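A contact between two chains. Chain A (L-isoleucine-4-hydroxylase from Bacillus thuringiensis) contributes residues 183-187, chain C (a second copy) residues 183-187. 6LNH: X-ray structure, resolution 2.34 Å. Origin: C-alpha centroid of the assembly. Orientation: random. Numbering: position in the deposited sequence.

Chain A 183-187: NLSNT
Chain C, residues 183-187: NLSNT

Two copies of the same five residues, related by an approximate twofold passing between Asn A186 and Asn C186, cross steeply, with the CA atoms of these two residues nearest, 3.9 Å apart; no direct hydrogen bond joins the two stretches. Each begins as the end of a strand and turns into loop at residue 185. Together they bury 247 Å², mostly on Asn C186 (80) and Asn A186 (82), with 40 Å² from each Leu 184 and almost nothing from the others. Asn C183 is extended (phi/psi -169/151) with chi1 t and chi2 near 0°, which folds its amide back so that OD1 accepts a weak hydrogen bond from Leu C184 N at 2.8 Å; Asn A183 does the same. Leu C184 remains extended (-148/119), its CB pointing sideways and its rotamer t, p. Its CD2 packs 3.6 Å from Asn A186 ND2, a van der Waals contact of methyl with amide nitrogen, while its carbonyl O accepts a 3.0 Å hydrogen bond from water 2, which accepts a weak one from Asn A186 N at 3.5 Å. Ser C185 (-61/150) directs its CB away, and its OG, in rotamer p, makes a weak 3.5 Å hydrogen bond with Thr C187 OG1; Ser A185 instead adopts m. Asn C186 (-70/-18) turns its CB toward chain A, chi1 p and chi2 -39°, as does Asn A186 with chi2 -45°. Asn A186 CB lies 3.9 Å from Asn C186 CB and 3.5 Å from Asn C186 CA. Asn C186 N donates to water 1 at 2.9 Å, and that water donates to Leu A184 O at 2.6 Å. Asn C186 ND2 lies 3.7 Å from Leu A184 CD2. Asn C186 OD1 is 3.3 Å from Leu A184 O, and Asn A186 OD1 3.1 Å from Leu C184 O: both are acceptor pairs, close without bonding. Thr C187 (-86/-4, chi1 p) is buried but makes no contact with the chain A stretch.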

ATOM      1  N   ASN A 183       8.166  11.871   7.894  1.00 38.39           N
ATOM      2  CA  ASN A 183       6.806  11.390   8.097  1.00 36.76           C
ATOM      3  C   ASN A 183       6.117  11.294   6.745  1.00 37.62           C
ATOM      4  O   ASN A 183       6.422  12.058   5.826  1.00 43.50           O
ATOM      5  CB  ASN A 183       6.017  12.321   9.028  1.00 42.16           C
ATOM      6  CG  ASN A 183       4.875  11.617   9.729  1.00 45.44           C
ATOM      7  OD1 ASN A 183       4.622  10.435   9.491  1.00 39.63           O
ATOM      8  ND2 ASN A 183       4.180  12.337  10.603  1.00 41.46           N
ATOM      9  N   LEU A 184       5.181  10.351   6.642  1.00 34.06           N
ATOM     10  CA  LEU A 184       4.432  10.136   5.409  1.00 37.80           C
ATOM     11  C   LEU A 184       3.038   9.643   5.761  1.00 37.46           C
ATOM     12  O   LEU A 184       2.899   8.604   6.412  1.00 40.30           O
ATOM     13  CB  LEU A 184       5.140   9.130   4.501  1.00 36.98           C
ATOM     14  CG  LEU A 184       4.520   8.962   3.113  1.00 40.56           C
ATOM     15  CD1 LEU A 184       4.669  10.237   2.292  1.00 35.65           C
ATOM     16  CD2 LEU A 184       5.128   7.772   2.388  1.00 33.09           C
ATOM     17  N   SER A 185       2.018  10.392   5.349  1.00 38.06           N
ATOM     18  CA  SER A 185       0.645   9.957   5.558  1.00 37.24           C
ATOM     19  C   SER A 185       0.389   8.642   4.832  1.00 42.43           C
ATOM     20  O   SER A 185       0.962   8.372   3.772  1.00 38.09           O
ATOM     21  CB  SER A 185      -0.331  11.021   5.054  1.00 38.95           C
ATOM     22  OG  SER A 185      -0.228  12.207   5.818  1.00 45.34           O
ATOM     23  N   ASN A 186      -0.488   7.818   5.412  1.00 40.80           N
ATOM     24  CA  ASN A 186      -0.845   6.565   4.755  1.00 40.74           C
ATOM     25  C   ASN A 186      -1.714   6.811   3.532  1.00 37.73           C
ATOM     26  O   ASN A 186      -1.866   5.911   2.699  1.00 41.97           O
ATOM     27  CB  ASN A 186      -1.546   5.614   5.729  1.00 40.35           C
ATOM     28  CG  ASN A 186      -2.945   6.059   6.081  1.00 40.42           C
ATOM     29  OD1 ASN A 186      -3.183   7.233   6.363  1.00 41.44           O
ATOM     30  ND2 ASN A 186      -3.888   5.122   6.060  1.00 45.27           N
ATOM     31  N   THR A 187      -2.290   8.006   3.415  1.00 41.38           N
ATOM     32  CA  THR A 187      -3.084   8.384   2.257  1.00 42.71           C
ATOM     33  C   THR A 187      -2.242   8.955   1.126  1.00 45.11           C
ATOM     34  O   THR A 187      -2.784   9.231   0.052  1.00 46.44           O
ATOM     35  CB  THR A 187      -4.142   9.418   2.659  1.00 41.70           C
ATOM     36  OG1 THR A 187      -3.496  10.579   3.196  1.00 40.90           O
ATOM     37  CG2 THR A 187      -5.079   8.842   3.705  1.00 45.60           C
TER
ATOM     38  N   ASN C 183      -6.973   8.219  12.479  1.00 38.44           N
ATOM     39  CA  ASN C 183      -5.648   8.293  11.878  1.00 38.35           C
ATOM     40  C   ASN C 183      -5.021   6.910  11.886  1.00 36.05           C
ATOM     41  O   ASN C 183      -5.313   6.083  12.757  1.00 35.79           O
ATOM     42  CB  ASN C 183      -4.736   9.288  12.607  1.00 37.32           C
ATOM     43  CG  ASN C 183      -3.617   9.807  11.717  1.00 40.50           C
ATOM     44  OD1 ASN C 183      -3.474   9.378  10.572  1.00 38.87           O
ATOM     45  ND2 ASN C 183      -2.823  10.735  12.239  1.00 39.49           N
ATOM     46  N   LEU C 184      -4.154   6.677  10.904  1.00 36.46           N
ATOM     47  CA  LEU C 184      -3.459   5.406  10.758  1.00 35.06           C
ATOM     48  C   LEU C 184      -2.098   5.696  10.147  1.00 35.37           C
ATOM     49  O   LEU C 184      -2.023   6.227   9.036  1.00 36.41           O
ATOM     50  CB  LEU C 184      -4.275   4.455   9.880  1.00 37.25           C
ATOM     51  CG  LEU C 184      -3.785   3.056   9.511  1.00 41.04           C
ATOM     52  CD1 LEU C 184      -3.760   2.154  10.727  1.00 32.31           C
ATOM     53  CD2 LEU C 184      -4.683   2.474   8.427  1.00 35.35           C
ATOM     54  N   SER C 185      -1.031   5.366  10.870  1.00 35.05           N
ATOM     55  CA  SER C 185       0.310   5.544  10.332  1.00 39.71           C
ATOM     56  C   SER C 185       0.491   4.691   9.081  1.00 38.14           C
ATOM     57  O   SER C 185      -0.111   3.623   8.935  1.00 34.33           O
ATOM     58  CB  SER C 185       1.362   5.193  11.386  1.00 39.50           C
ATOM     59  OG  SER C 185       1.347   3.811  11.682  1.00 45.65           O
ATOM     60  N   ASN C 186       1.335   5.177   8.167  1.00 35.37           N
ATOM     61  CA  ASN C 186       1.566   4.457   6.919  1.00 42.73           C
ATOM     62  C   ASN C 186       2.348   3.169   7.120  1.00 38.14           C
ATOM     63  O   ASN C 186       2.326   2.305   6.238  1.00 41.11           O
ATOM     64  CB  ASN C 186       2.315   5.343   5.921  1.00 40.00           C
ATOM     65  CG  ASN C 186       3.774   5.532   6.291  1.00 42.41           C
ATOM     66  OD1 ASN C 186       4.114   5.676   7.467  1.00 45.91           O
ATOM     67  ND2 ASN C 186       4.647   5.519   5.290  1.00 42.39           N
ATOM     68  N   THR C 187       3.024   3.017   8.252  1.00 34.13           N
ATOM     69  CA  THR C 187       3.785   1.812   8.545  1.00 43.73           C
ATOM     70  C   THR C 187       2.938   0.723   9.187  1.00 42.78           C
ATOM     71  O   THR C 187       3.447  -0.377   9.427  1.00 44.75           O
ATOM     72  CB  THR C 187       4.966   2.155   9.457  1.00 45.97           C
ATOM     73  OG1 THR C 187       4.481   2.785  10.648  1.00 41.63           O
ATOM     74  CG2 THR C 187       5.922   3.104   8.747  1.00 43.02           C
TER
HETATM   75  O   HOH W   1       1.970   7.963   8.797  1.00 40.98           O
HETATM   76  O   HOH W   2      -0.537   8.854   8.720  1.00 41.16           O